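GH5 (Bacteroidetes bacterium AC2a, PDB 4YHE) is a cellulase of glycoside hydrolase family 5 that probably cleaves the beta-1,4-glucosidic links of cellulose, using a TIM-barrel scaffold. Local coordinates at residues A[72-77]-A[136-141]; A[103-108]-A[117-122]; A[142-147]-A[197-202]. All blocks are in the same frame, centred on the assembly; numbering follows the deposited sequence.

Contact 1 (A[72-77]-A[136-141]); sequences PTYAIE and KQELTM
The irregular segment 72-77 passes beside the helical segment 136-141, its backbone coming nearest where the CA atoms of Tyr-74 and Met-141 lie 6.3 Å apart. In the TIM barrel this joins the beta-alpha loop between strand 57-60 and helix 78-93 to helix 129-149 of the outer layer. Tyr-74, in left-handed helical backbone conformation, points its CB toward the helix, and Glu-138 lies across the ring. Glu-138 holds CG anti to its backbone N (chi1 -175°) and then runs extended, so that its stem follows the ring surface. Glu-138 CB stands almost over the middle of the ring, 3.7 Å from the centroid of the Tyr-74 ring and 8° off the normal, in a CH-pi contact. Further along, the carboxylate stacks on the ring rim with the planes only 17° apart, Glu-138 CD 3.4 Å from Tyr-74 CD1. Glutamate suits this place because its methylenes can pack on the face while the carboxylate comes to lie over the CD1-CE1 side of the ring. Met-141 CG meets the ring edge at Tyr-74 CD2, 4.0 Å away, and Met-141 CB rests 3.7 Å from Thr-73 O, after which the bent chain leads away. No direct hydrogen bond crosses the contact. The hydroxyl at the end of tyrosine lets a water bridge the two segments, 2.8 Å from Tyr-74 OH and donating to Gln-137 OE1, also at 2.8 Å.

Contact 2 (A[103-108]-A[117-122]); sequences HHDGFG and SHWLDL
The long beta-alpha loop that follows barrel strand 97-101 folds back on itself here, beginning at the catalytic end of the TIM barrel. Its His-103 touches Asn-163, which probably belongs to the Asn-Glu pair that carries the acid/base in family 5 enzymes. Trp-119 NE1 donates to Asp-105 OD2 at 2.9 Å and 153°, a fairly straight bond that takes the anti lone pair of the oxygen. The acceptor lies in the indole plane, while the carboxylate is turned 69° against the ring. Trp-119 reaches it with CG in the crowded position between backbone N and carbonyl carbon. Asp-105 has further donors, Trp-64 N to OD1 and, weakly, Met-65 N to OD2, so aspartate suits a buried spot where several N-H groups converge. An alanine in place of Trp-119 would remove the indole N-H and its packing on helix 129-149, and would probably loosen this fold-back. His-118 ND1 donates to His-104 O at 2.7 Å, but the bond is weak and bent (129°); His-118 NE2 is hydrogen-bonded to Thr-112 OG1. Phe-107 O lies over one face of this imidazole, and Phe-107 CB is 3.7 Å from His-118 CE1. Gly-106 lets the two loop segments close up: its CA is 3.5 Å from Leu-120 O in a CA-H...O contact, and a CB on Gly-106 would fall a tight 3.1 Å from Leu-120 CD2. A water donates to both Phe-107 O and Leu-120 O. Beyond, Asp-121 caps helix 122-127 at Ala-124 N, and Leu-120 touches helices 129-149 and 181-199.

Contact 3 (A[142-147]-A[197-202]); sequences IWLQIG and IRAAGG
Ile-197 holds CG1 anti to its carbonyl carbon (chi1 -67°) and extends CD1 beyond it (chi2 164°), which lays this branch alongside Trp-143, the two side chains pointing the same way from their helices. Ile-197 CD1 reaches over the face of the indole, 4.0 Å from the centroid of the six-membered ring of Trp-143 and 21° off its normal, a CH-pi contact. Behind it Ile-197 CG1 lies 3.8 Å from Trp-143 CE3. The opposite face of the indole is covered by Ile-146 CD1, so the ring is held between two isoleucine methyls. A wide flat tryptophan suits this place: it fills the layer between the two helices and the barrel, where it meets Phe-159 of strand 157-160, and its one polar atom, NE1, is satisfied by Thr-161 O. Further along, the side chains shrink and the backbones close in. The CA atoms of Gly-147 and Ala-200 are 5.1 Å apart, and Ala-200 CB rests 3.7 Å from Gly-147 CA. Glycine is needed for this approach, since a CB on Gly-147 would stand 2.5 Å from Ala-200 CB, a clash. Ala-200 CB also lies 3.8 Å from Leu-144 O. Toward the exposed side, Leu-144 sets CD2 4.0 Å from Ala-199 CB. Gly-201 then turns the chain out of helical conformation with a positive phi, and Asn-204 ND2 bonds both Gly-147 O and Gly-201 O, tying the turn to helix 129-149. Such apolar packing is typical of neighbouring outer helices in a TIM barrel; here helices 129-149 and 181-199 stand before and after strand 157-160 in the chain.

How the contacts relate
Helix 129-149 gives consecutive segments to contacts 1 and 3, whose centres are about 11 Å apart, and receives Trp-119 of contact 2. Gln-145 joins contacts 1 and 3: its NE2 is hydrogen-bonded to Tyr-74 O at 2.9 Å and its OE1 to Ile-76 N at 2.8 Å, fixing the loop that carries contact 1. Trp-119 CD2 packs 3.4 Å from Glu-138 OE2, and Trp-119 CZ2 3.5 Å from Ile-142 CD1. The centre of contact 2 is about 14 Å from that of contact 1 and about 20 Å from that of contact 3. Contact 2 begins at His-103, which touches Asn-163 of the probable catalytic site; contact 1 ties another beta-alpha loop to the outer helices and contact 3 joins two of these.

Contact 1 (A[72-77]-A[136-141])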
ATOM      1  N   PRO A  72      22.242   0.110  20.798  1.00 34.26           N
ATOM      2  CA  PRO A  72      21.850   1.303  20.063  1.00 35.81           C
ATOM      3  C   PRO A  72      21.984   1.222  18.529  1.00 35.86           C
ATOM      4  O   PRO A  72      21.531   2.121  17.821  1.00 34.58           O
ATOM      5  CB  PRO A  72      22.827   2.341  20.602  1.00 36.06           C
ATOM      6  CG  PRO A  72      24.075   1.569  20.846  1.00 36.23           C
ATOM      7  CD  PRO A  72      23.650   0.174  21.225  1.00 34.52           C
ATOM      8  N   THR A  73      22.611   0.180  18.015  1.00 34.24           N
ATOM      9  CA  THR A  73      22.858   0.101  16.585  1.00 35.25           C
ATOM     10  C   THR A  73      21.687  -0.513  15.790  1.00 33.31           C
ATOM     11  O   THR A  73      21.583  -0.288  14.586  1.00 31.61           O
ATOM     12  CB  THR A  73      24.119  -0.717  16.318  1.00 36.56           C
ATOM     13  OG1 THR A  73      23.985  -1.956  17.002  1.00 40.50           O
ATOM     14  CG2 THR A  73      25.338   0.015  16.855  1.00 37.90           C
ATOM     15  N   TYR A  74      20.833  -1.293  16.457  1.00 29.06           N
ATOM     16  CA  TYR A  74      19.691  -1.928  15.800  1.00 27.78           C
ATOM     17  C   TYR A  74      20.129  -2.587  14.478  1.00 27.02           C
ATOM     18  O   TYR A  74      19.528  -2.384  13.412  1.00 27.97           O
ATOM     19  CB  TYR A  74      18.547  -0.916  15.591  1.00 25.81           C
ATOM     20  CG  TYR A  74      18.019  -0.262  16.871  1.00 25.08           C
ATOM     21  CD1 TYR A  74      17.134  -0.935  17.718  1.00 25.21           C
ATOM     22  CD2 TYR A  74      18.374   1.038  17.205  1.00 24.51           C
ATOM     23  CE1 TYR A  74      16.638  -0.328  18.870  1.00 26.54           C
ATOM     24  CE2 TYR A  74      17.889   1.651  18.335  1.00 25.62           C
ATOM     25  CZ  TYR A  74      17.020   0.973  19.164  1.00 27.77           C
ATOM     26  OH  TYR A  74      16.560   1.602  20.298  1.00 29.87           O
ATOM     27  N   ALA A  75      21.180  -3.397  14.563  1.00 25.84           N
ATOM     28  CA  ALA A  75      21.786  -3.981  13.370  1.00 26.41           C
ATOM     29  C   ALA A  75      20.801  -4.940  12.693  1.00 25.44           C
ATOM     30  O   ALA A  75      20.233  -5.805  13.356  1.00 24.52           O
ATOM     31  CB  ALA A  75      23.074  -4.725  13.731  1.00 26.56           C
ATOM     32  N   ILE A  76      20.605  -4.788  11.382  1.00 24.55           N
ATOM     33  CA  ILE A  76      19.722  -5.677  10.657  1.00 24.69           C
ATOM     34  C   ILE A  76      20.481  -6.926  10.246  1.00 25.66           C
ATOM     35  O   ILE A  76      21.529  -6.843   9.624  1.00 28.31           O
ATOM     36  CB  ILE A  76      19.176  -5.027   9.367  1.00 25.37           C
ATOM     37  CG1 ILE A  76      18.328  -3.787   9.711  1.00 26.46           C
ATOM     38  CG2 ILE A  76      18.383  -6.050   8.549  1.00 25.00           C
ATOM     39  CD1 ILE A  76      17.893  -3.021   8.480  1.00 25.71           C
ATOM     40  N   GLU A  77      19.910  -8.077  10.549  1.00 25.60           N
ATOM     41  CA  GLU A  77      20.479  -9.371  10.208  1.00 26.00           C
ATOM     42  C   GLU A  77      20.764  -9.434   8.709  1.00 25.66           C
ATOM     43  O   GLU A  77      19.880  -9.173   7.889  1.00 22.10           O
ATOM     44  CB  GLU A  77      19.472 -10.416  10.659  1.00 28.71           C
ATOM     45  CG  GLU A  77      19.798 -11.858  10.412  1.00 30.23           C
ATOM     46  CD  GLU A  77      18.505 -12.641  10.295  1.00 32.72           C
ATOM     47  OE1 GLU A  77      17.694 -12.584  11.254  1.00 29.75           O
ATOM     48  OE2 GLU A  77      18.278 -13.246   9.218  1.00 36.27           O
ATOM     49  N   LYS A 136      12.239   6.749  17.408  1.00 24.85           N
ATOM     50  CA  LYS A 136      12.835   7.530  16.337  1.00 25.15           C
ATOM     51  C   LYS A 136      14.278   7.153  16.025  1.00 25.67           C
ATOM     52  O   LYS A 136      14.707   7.194  14.857  1.00 23.67           O
ATOM     53  CB  LYS A 136      12.743   9.018  16.649  1.00 25.16           C
ATOM     54  CG  LYS A 136      11.383   9.624  16.389  1.00 25.67           C
ATOM     55  CD  LYS A 136      11.348  11.056  16.933  1.00 26.38           C
ATOM     56  CE  LYS A 136       9.966  11.642  16.896  1.00 27.37           C
ATOM     57  NZ  LYS A 136       9.923  13.012  17.490  1.00 28.44           N
ATOM     58  N   GLN A 137      15.034   6.813  17.066  1.00 26.70           N
ATOM     59  CA  GLN A 137      16.426   6.354  16.902  1.00 27.31           C
ATOM     60  C   GLN A 137      16.468   5.024  16.136  1.00 26.55           C
ATOM     61  O   GLN A 137      17.303   4.855  15.240  1.00 26.38           O
ATOM     62  CB  GLN A 137      17.109   6.176  18.272  1.00 30.59           C
ATOM     63  CG  GLN A 137      17.469   7.483  18.964  1.00 34.36           C
ATOM     64  CD  GLN A 137      17.961   7.319  20.411  1.00 37.72           C
ATOM     65  OE1 GLN A 137      17.564   6.412  21.132  1.00 39.91           O
ATOM     66  NE2 GLN A 137      18.809   8.239  20.842  1.00 43.47           N
ATOM     67  N   GLU A 138      15.559   4.101  16.489  1.00 25.71           N
ATOM     68  CA  GLU A 138      15.450   2.795  15.795  1.00 24.71           C
ATOM     69  C   GLU A 138      15.072   3.001  14.320  1.00 24.16           C
ATOM     70  O   GLU A 138      15.711   2.430  13.424  1.00 21.39           O
ATOM     71  CB  GLU A 138      14.499   1.843  16.538  1.00 24.24           C
ATOM     72  CG  GLU A 138      14.429   0.439  15.946  1.00 23.34           C
ATOM     73  CD  GLU A 138      13.873  -0.642  16.871  1.00 23.96           C
ATOM     74  OE1 GLU A 138      13.534  -0.389  18.073  1.00 22.68           O
ATOM     75  OE2 GLU A 138      13.802  -1.801  16.383  1.00 24.15           O
ATOM     76  N   LEU A 139      14.100   3.884  14.073  1.00 23.56           N
ATOM     77  CA  LEU A 139      13.685   4.225  12.704  1.00 21.91           C
ATOM     78  C   LEU A 139      14.839   4.775  11.892  1.00 21.89           C
ATOM     79  O   LEU A 139      15.045   4.396  10.738  1.00 20.35           O
ATOM     80  CB  LEU A 139      12.502   5.234  12.713  1.00 22.58           C
ATOM     81  CG  LEU A 139      11.086   4.686  12.982  1.00 20.47           C
ATOM     82  CD1 LEU A 139      10.111   5.828  13.178  1.00 19.81           C
ATOM     83  CD2 LEU A 139      10.601   3.777  11.846  1.00 21.19           C
ATOM     84  N   THR A 140      15.597   5.681  12.496  1.00 22.36           N
ATOM     85  CA  THR A 140      16.765   6.231  11.851  1.00 21.89           C
ATOM     86  C   THR A 140      17.809   5.144  11.517  1.00 22.48           C
ATOM     87  O   THR A 140      18.294   5.064  10.382  1.00 18.22           O
ATOM     88  CB  THR A 140      17.395   7.357  12.711  1.00 24.22           C
ATOM     89  OG1 THR A 140      16.418   8.396  12.938  1.00 25.58           O
ATOM     90  CG2 THR A 140      18.599   7.930  12.036  1.00 23.36           C
ATOM     91  N   MET A 141      18.154   4.307  12.492  1.00 22.17           N
ATOM     92  CA  MET A 141      19.148   3.250  12.235  1.00 25.55           C
ATOM     93  C   MET A 141      18.696   2.254  11.155  1.00 25.17           C
ATOM     94  O   MET A 141      19.500   1.797  10.315  1.00 25.05           O
ATOM     95  CB  MET A 141      19.455   2.514  13.545  1.00 27.20           C
ATOM     96  CG  MET A 141      20.168   3.387  14.581  1.00 30.19           C
ATOM     97  SD  MET A 141      21.747   4.063  13.989  1.00 34.70           S
ATOM     98  CE  MET A 141      21.373   5.628  13.225  1.00 38.08           C
TER
HETATM   99  O   HOH W   1      18.189   3.636  21.203  1.00 39.80           O

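Contact 2 (A[103-108]-A[117-122])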
ATOM      1  N   HIS A 103       6.696  -2.608   7.604  1.00 16.70           N
ATOM      2  CA  HIS A 103       5.306  -3.022   7.587  1.00 15.13           C
ATOM      3  C   HIS A 103       4.790  -3.401   8.996  1.00 16.34           C
ATOM      4  O   HIS A 103       4.459  -2.502   9.754  1.00 15.69           O
ATOM      5  CB  HIS A 103       5.110  -4.126   6.566  1.00 15.11           C
ATOM      6  CG  HIS A 103       3.712  -4.243   6.062  1.00 16.91           C
ATOM      7  ND1 HIS A 103       3.221  -3.455   5.035  1.00 15.46           N
ATOM      8  CD2 HIS A 103       2.700  -5.080   6.408  1.00 15.74           C
ATOM      9  CE1 HIS A 103       1.966  -3.778   4.800  1.00 15.52           C
ATOM     10  NE2 HIS A 103       1.638  -4.786   5.587  1.00 16.28           N
ATOM     11  N   HIS A 104       4.688  -4.685   9.346  1.00 15.64           N
ATOM     12  CA  HIS A 104       3.972  -5.033  10.579  1.00 16.44           C
ATOM     13  C   HIS A 104       4.712  -4.710  11.871  1.00 16.95           C
ATOM     14  O   HIS A 104       4.147  -4.890  12.959  1.00 16.49           O
ATOM     15  CB  HIS A 104       3.471  -6.474  10.582  1.00 16.87           C
ATOM     16  CG  HIS A 104       2.282  -6.703   9.702  1.00 17.08           C
ATOM     17  ND1 HIS A 104       1.212  -5.829   9.633  1.00 18.26           N
ATOM     18  CD2 HIS A 104       2.000  -7.707   8.840  1.00 17.18           C
ATOM     19  CE1 HIS A 104       0.331  -6.294   8.765  1.00 17.84           C
ATOM     20  NE2 HIS A 104       0.794  -7.425   8.262  1.00 16.37           N
ATOM     21  N   ASP A 105       5.934  -4.202  11.766  1.00 17.75           N
ATOM     22  CA  ASP A 105       6.618  -3.580  12.913  1.00 19.25           C
ATOM     23  C   ASP A 105       5.691  -2.624  13.622  1.00 19.33           C
ATOM     24  O   ASP A 105       5.656  -2.598  14.861  1.00 20.57           O
ATOM     25  CB  ASP A 105       7.882  -2.851  12.470  1.00 19.32           C
ATOM     26  CG  ASP A 105       8.855  -3.781  11.778  1.00 21.11           C
ATOM     27  OD1 ASP A 105       8.598  -4.126  10.607  1.00 19.87           O
ATOM     28  OD2 ASP A 105       9.830  -4.223  12.412  1.00 21.71           O
ATOM     29  N   GLY A 106       4.940  -1.859  12.810  1.00 17.30           N
ATOM     30  CA  GLY A 106       3.987  -0.891  13.306  1.00 17.59           C
ATOM     31  C   GLY A 106       2.526  -1.289  13.288  1.00 17.26           C
ATOM     32  O   GLY A 106       1.666  -0.436  13.381  1.00 17.58           O
ATOM     33  N   PHE A 107       2.227  -2.582  13.225  1.00 17.72           N
ATOM     34  CA  PHE A 107       0.862  -3.045  13.382  1.00 18.39           C
ATOM     35  C   PHE A 107       0.335  -2.611  14.758  1.00 19.75           C
ATOM     36  O   PHE A 107       0.934  -2.954  15.761  1.00 19.90           O
ATOM     37  CB  PHE A 107       0.834  -4.559  13.252  1.00 19.03           C
ATOM     38  CG  PHE A 107      -0.531  -5.152  13.342  1.00 19.41           C
ATOM     39  CD1 PHE A 107      -1.384  -5.104  12.259  1.00 21.52           C
ATOM     40  CD2 PHE A 107      -0.980  -5.733  14.524  1.00 21.12           C
ATOM     41  CE1 PHE A 107      -2.668  -5.644  12.333  1.00 22.31           C
ATOM     42  CE2 PHE A 107      -2.256  -6.258  14.608  1.00 21.21           C
ATOM     43  CZ  PHE A 107      -3.099  -6.231  13.509  1.00 23.91           C
ATOM     44  N   GLY A 108      -0.756  -1.848  14.796  1.00 20.92           N
ATOM     45  CA  GLY A 108      -1.217  -1.212  16.044  1.00 21.50           C
ATOM     46  C   GLY A 108      -2.501  -1.728  16.675  1.00 23.49           C
ATOM     47  O   GLY A 108      -2.978  -1.146  17.665  1.00 24.42           O
ATOM     48  N   SER A 117       5.709  -7.547  20.689  1.00 26.95           N
ATOM     49  CA  SER A 117       6.944  -7.391  19.923  1.00 26.34           C
ATOM     50  C   SER A 117       6.925  -6.185  18.951  1.00 24.26           C
ATOM     51  O   SER A 117       7.900  -5.938  18.243  1.00 23.28           O
ATOM     52  CB  SER A 117       7.221  -8.666  19.120  1.00 28.34           C
ATOM     53  OG  SER A 117       7.339  -9.812  19.951  1.00 30.04           O
ATOM     54  N   HIS A 118       5.842  -5.422  18.947  1.00 24.24           N
ATOM     55  CA  HIS A 118       5.704  -4.318  17.981  1.00 24.84           C
ATOM     56  C   HIS A 118       6.351  -3.066  18.574  1.00 25.21           C
ATOM     57  O   HIS A 118       5.731  -2.300  19.320  1.00 27.06           O
ATOM     58  CB  HIS A 118       4.233  -4.120  17.595  1.00 23.46           C
ATOM     59  CG  HIS A 118       3.638  -5.314  16.906  1.00 23.79           C
ATOM     60  ND1 HIS A 118       3.765  -5.536  15.550  1.00 22.55           N
ATOM     61  CD2 HIS A 118       2.945  -6.372  17.390  1.00 23.67           C
ATOM     62  CE1 HIS A 118       3.167  -6.670  15.227  1.00 21.66           C
ATOM     63  NE2 HIS A 118       2.656  -7.194  16.323  1.00 24.18           N
ATOM     64  N   TRP A 119       7.632  -2.909  18.261  1.00 24.23           N
ATOM     65  CA  TRP A 119       8.457  -1.823  18.822  1.00 24.20           C
ATOM     66  C   TRP A 119       7.992  -0.462  18.314  1.00 24.69           C
ATOM     67  O   TRP A 119       8.130   0.536  19.009  1.00 24.19           O
ATOM     68  CB  TRP A 119       9.937  -2.027  18.493  1.00 24.07           C
ATOM     69  CG  TRP A 119      10.212  -2.067  17.010  1.00 22.54           C
ATOM     70  CD1 TRP A 119      10.209  -3.172  16.209  1.00 22.61           C
ATOM     71  CD2 TRP A 119      10.549  -0.955  16.162  1.00 22.56           C
ATOM     72  NE1 TRP A 119      10.488  -2.807  14.894  1.00 22.79           N
ATOM     73  CE2 TRP A 119      10.696  -1.457  14.845  1.00 22.09           C
ATOM     74  CE3 TRP A 119      10.708   0.418  16.384  1.00 22.34           C
ATOM     75  CZ2 TRP A 119      11.008  -0.645  13.764  1.00 22.98           C
ATOM     76  CZ3 TRP A 119      11.009   1.225  15.311  1.00 23.49           C
ATOM     77  CH2 TRP A 119      11.172   0.692  14.010  1.00 24.89           C
ATOM     78  N   LEU A 120       7.429  -0.431  17.104  1.00 23.25           N
ATOM     79  CA  LEU A 120       6.942   0.799  16.510  1.00 23.06           C
ATOM     80  C   LEU A 120       5.520   1.098  17.018  1.00 24.76           C
ATOM     81  O   LEU A 120       4.519   0.716  16.410  1.00 25.03           O
ATOM     82  CB  LEU A 120       7.024   0.628  14.991  1.00 23.86           C
ATOM     83  CG  LEU A 120       6.748   1.808  14.104  1.00 23.12           C
ATOM     84  CD1 LEU A 120       7.564   3.026  14.520  1.00 23.40           C
ATOM     85  CD2 LEU A 120       7.056   1.397  12.658  1.00 23.58           C
ATOM     86  N   ASP A 121       5.452   1.752  18.188  1.00 25.97           N
ATOM     87  CA  ASP A 121       4.270   1.747  19.039  1.00 26.55           C
ATOM     88  C   ASP A 121       3.772   3.174  19.214  1.00 25.72           C
ATOM     89  O   ASP A 121       4.328   3.929  19.996  1.00 23.53           O
ATOM     90  CB  ASP A 121       4.662   1.145  20.406  1.00 27.45           C
ATOM     91  CG  ASP A 121       3.485   0.927  21.336  1.00 29.66           C
ATOM     92  OD1 ASP A 121       2.482   1.672  21.295  1.00 29.72           O
ATOM     93  OD2 ASP A 121       3.584   0.019  22.179  1.00 32.12           O
ATOM     94  N   LEU A 122       2.712   3.538  18.498  1.00 25.63           N
ATOM     95  CA  LEU A 122       2.275   4.930  18.488  1.00 24.76           C
ATOM     96  C   LEU A 122       1.707   5.431  19.851  1.00 23.90           C
ATOM     97  O   LEU A 122       2.110   6.473  20.320  1.00 24.05           O
ATOM     98  CB  LEU A 122       1.286   5.176  17.343  1.00 23.40           C
ATOM     99  CG  LEU A 122       0.776   6.624  17.243  1.00 23.64           C
ATOM    100  CD1 LEU A 122       1.878   7.582  16.856  1.00 23.47           C
ATOM    101  CD2 LEU A 122      -0.358   6.682  16.241  1.00 23.59           C
TER
HETATM  102  O   HOH W   2       2.466  -1.011  17.293  1.00 22.06           O

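Contact 3 (A[142-147]-A[197-202])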
ATOM      1  N   ILE A 142      17.400   1.937  11.156  1.00 22.79           N
ATOM      2  CA  ILE A 142      16.875   1.008  10.196  1.00 22.60           C
ATOM      3  C   ILE A 142      16.899   1.590   8.797  1.00 21.10           C
ATOM      4  O   ILE A 142      17.453   0.972   7.866  1.00 21.20           O
ATOM      5  CB  ILE A 142      15.462   0.506  10.580  1.00 23.33           C
ATOM      6  CG1 ILE A 142      15.565  -0.391  11.810  1.00 24.91           C
ATOM      7  CG2 ILE A 142      14.843  -0.256   9.407  1.00 24.10           C
ATOM      8  CD1 ILE A 142      14.228  -0.871  12.314  1.00 25.18           C
ATOM      9  N   TRP A 143      16.336   2.777   8.627  1.00 20.56           N
ATOM     10  CA  TRP A 143      16.324   3.392   7.314  1.00 19.26           C
ATOM     11  C   TRP A 143      17.732   3.741   6.787  1.00 21.14           C
ATOM     12  O   TRP A 143      17.981   3.692   5.583  1.00 19.61           O
ATOM     13  CB  TRP A 143      15.358   4.598   7.268  1.00 20.00           C
ATOM     14  CG  TRP A 143      13.955   4.158   6.950  1.00 19.08           C
ATOM     15  CD1 TRP A 143      12.843   4.283   7.743  1.00 17.81           C
ATOM     16  CD2 TRP A 143      13.522   3.500   5.761  1.00 18.29           C
ATOM     17  NE1 TRP A 143      11.757   3.796   7.109  1.00 18.26           N
ATOM     18  CE2 TRP A 143      12.135   3.264   5.904  1.00 18.28           C
ATOM     19  CE3 TRP A 143      14.171   3.060   4.601  1.00 18.73           C
ATOM     20  CZ2 TRP A 143      11.381   2.599   4.938  1.00 18.71           C
ATOM     21  CZ3 TRP A 143      13.411   2.432   3.607  1.00 18.96           C
ATOM     22  CH2 TRP A 143      12.021   2.201   3.786  1.00 18.51           C
ATOM     23  N   LEU A 144      18.644   4.084   7.683  1.00 22.38           N
ATOM     24  CA  LEU A 144      20.029   4.296   7.271  1.00 25.07           C
ATOM     25  C   LEU A 144      20.614   3.029   6.641  1.00 24.25           C
ATOM     26  O   LEU A 144      21.234   3.098   5.589  1.00 25.24           O
ATOM     27  CB  LEU A 144      20.876   4.707   8.468  1.00 27.00           C
ATOM     28  CG  LEU A 144      20.941   6.187   8.820  1.00 29.83           C
ATOM     29  CD1 LEU A 144      21.752   6.353  10.105  1.00 30.98           C
ATOM     30  CD2 LEU A 144      21.568   6.996   7.683  1.00 28.38           C
ATOM     31  N   GLN A 145      20.389   1.879   7.279  1.00 24.49           N
ATOM     32  CA  GLN A 145      20.921   0.601   6.782  1.00 23.51           C
ATOM     33  C   GLN A 145      20.303   0.216   5.465  1.00 23.57           C
ATOM     34  O   GLN A 145      21.008  -0.203   4.528  1.00 21.47           O
ATOM     35  CB  GLN A 145      20.697  -0.506   7.811  1.00 24.03           C
ATOM     36  CG  GLN A 145      21.581  -0.374   9.030  1.00 24.95           C
ATOM     37  CD  GLN A 145      21.222  -1.347  10.117  1.00 25.50           C
ATOM     38  OE1 GLN A 145      21.592  -2.527  10.056  1.00 27.10           O
ATOM     39  NE2 GLN A 145      20.508  -0.872  11.130  1.00 26.74           N
ATOM     40  N   ILE A 146      18.973   0.364   5.381  1.00 21.23           N
ATOM     41  CA  ILE A 146      18.270   0.052   4.180  1.00 20.67           C
ATOM     42  C   ILE A 146      18.770   0.916   3.047  1.00 20.17           C
ATOM     43  O   ILE A 146      19.045   0.413   1.969  1.00 20.65           O
ATOM     44  CB  ILE A 146      16.732   0.210   4.321  1.00 20.00           C
ATOM     45  CG1 ILE A 146      16.188  -0.836   5.290  1.00 21.03           C
ATOM     46  CG2 ILE A 146      16.061   0.085   2.971  1.00 19.68           C
ATOM     47  CD1 ILE A 146      14.759  -0.608   5.745  1.00 20.01           C
ATOM     48  N   GLY A 147      18.857   2.221   3.271  1.00 21.18           N
ATOM     49  CA  GLY A 147      19.359   3.118   2.244  1.00 21.92           C
ATOM     50  C   GLY A 147      20.806   2.787   1.838  1.00 21.22           C
ATOM     51  O   GLY A 147      21.150   2.827   0.658  1.00 22.35           O
ATOM     52  N   ILE A 197      16.760   8.481   5.290  1.00 21.92           N
ATOM     53  CA  ILE A 197      16.904   8.047   3.909  1.00 22.92           C
ATOM     54  C   ILE A 197      17.831   8.984   3.135  1.00 24.90           C
ATOM     55  O   ILE A 197      18.760   8.542   2.430  1.00 23.54           O
ATOM     56  CB  ILE A 197      15.534   7.905   3.234  1.00 22.66           C
ATOM     57  CG1 ILE A 197      14.775   6.734   3.894  1.00 23.24           C
ATOM     58  CG2 ILE A 197      15.672   7.669   1.737  1.00 22.73           C
ATOM     59  CD1 ILE A 197      13.272   6.679   3.615  1.00 23.22           C
ATOM     60  N   ARG A 198      17.600  10.277   3.295  1.00 26.31           N
ATOM     61  CA  ARG A 198      18.427  11.289   2.642  1.00 26.10           C
ATOM     62  C   ARG A 198      19.860  11.235   3.146  1.00 24.29           C
ATOM     63  O   ARG A 198      20.754  11.437   2.352  1.00 28.41           O
ATOM     64  CB  ARG A 198      17.846  12.691   2.836  1.00 24.74           C
ATOM     65  CG  ARG A 198      16.459  12.878   2.234  1.00 25.34           C
ATOM     66  CD  ARG A 198      16.373  12.516   0.767  1.00 23.82           C
ATOM     67  NE  ARG A 198      15.036  12.764   0.228  1.00 23.76           N
ATOM     68  CZ  ARG A 198      14.484  12.122  -0.804  1.00 23.74           C
ATOM     69  NH1 ARG A 198      15.117  11.130  -1.422  1.00 24.45           N
ATOM     70  NH2 ARG A 198      13.260  12.445  -1.201  1.00 23.67           N
ATOM     71  N   ALA A 199      20.076  10.934   4.431  1.00 23.84           N
ATOM     72  CA  ALA A 199      21.443  10.783   4.982  1.00 24.55           C
ATOM     73  C   ALA A 199      22.174   9.495   4.525  1.00 26.53           C
ATOM     74  O   ALA A 199      23.366   9.335   4.768  1.00 27.44           O
ATOM     75  CB  ALA A 199      21.424  10.852   6.505  1.00 23.37           C
ATOM     76  N   ALA A 200      21.477   8.568   3.881  1.00 26.52           N
ATOM     77  CA  ALA A 200      22.068   7.265   3.569  1.00 28.99           C
ATOM     78  C   ALA A 200      22.937   7.311   2.319  1.00 30.40           C
ATOM     79  O   ALA A 200      23.613   6.326   2.005  1.00 32.69           O
ATOM     80  CB  ALA A 200      20.964   6.210   3.415  1.00 29.27           C
ATOM     81  N   GLY A 201      22.902   8.426   1.593  1.00 30.44           N
ATOM     82  CA  GLY A 201      23.888   8.682   0.530  1.00 30.46           C
ATOM     83  C   GLY A 201      23.511   8.138  -0.830  1.00 30.95           C
ATOM     84  O   GLY A 201      22.533   7.393  -0.986  1.00 30.61           O
ATOM     85  N   GLY A 202      24.304   8.517  -1.821  1.00 28.36           N
ATOM     86  CA  GLY A 202      24.154   8.029  -3.182  1.00 29.27           C
ATOM     87  C   GLY A 202      22.795   8.328  -3.760  1.00 28.27           C
ATOM     88  O   GLY A 202      22.283   9.434  -3.632  1.00 31.82           O
TER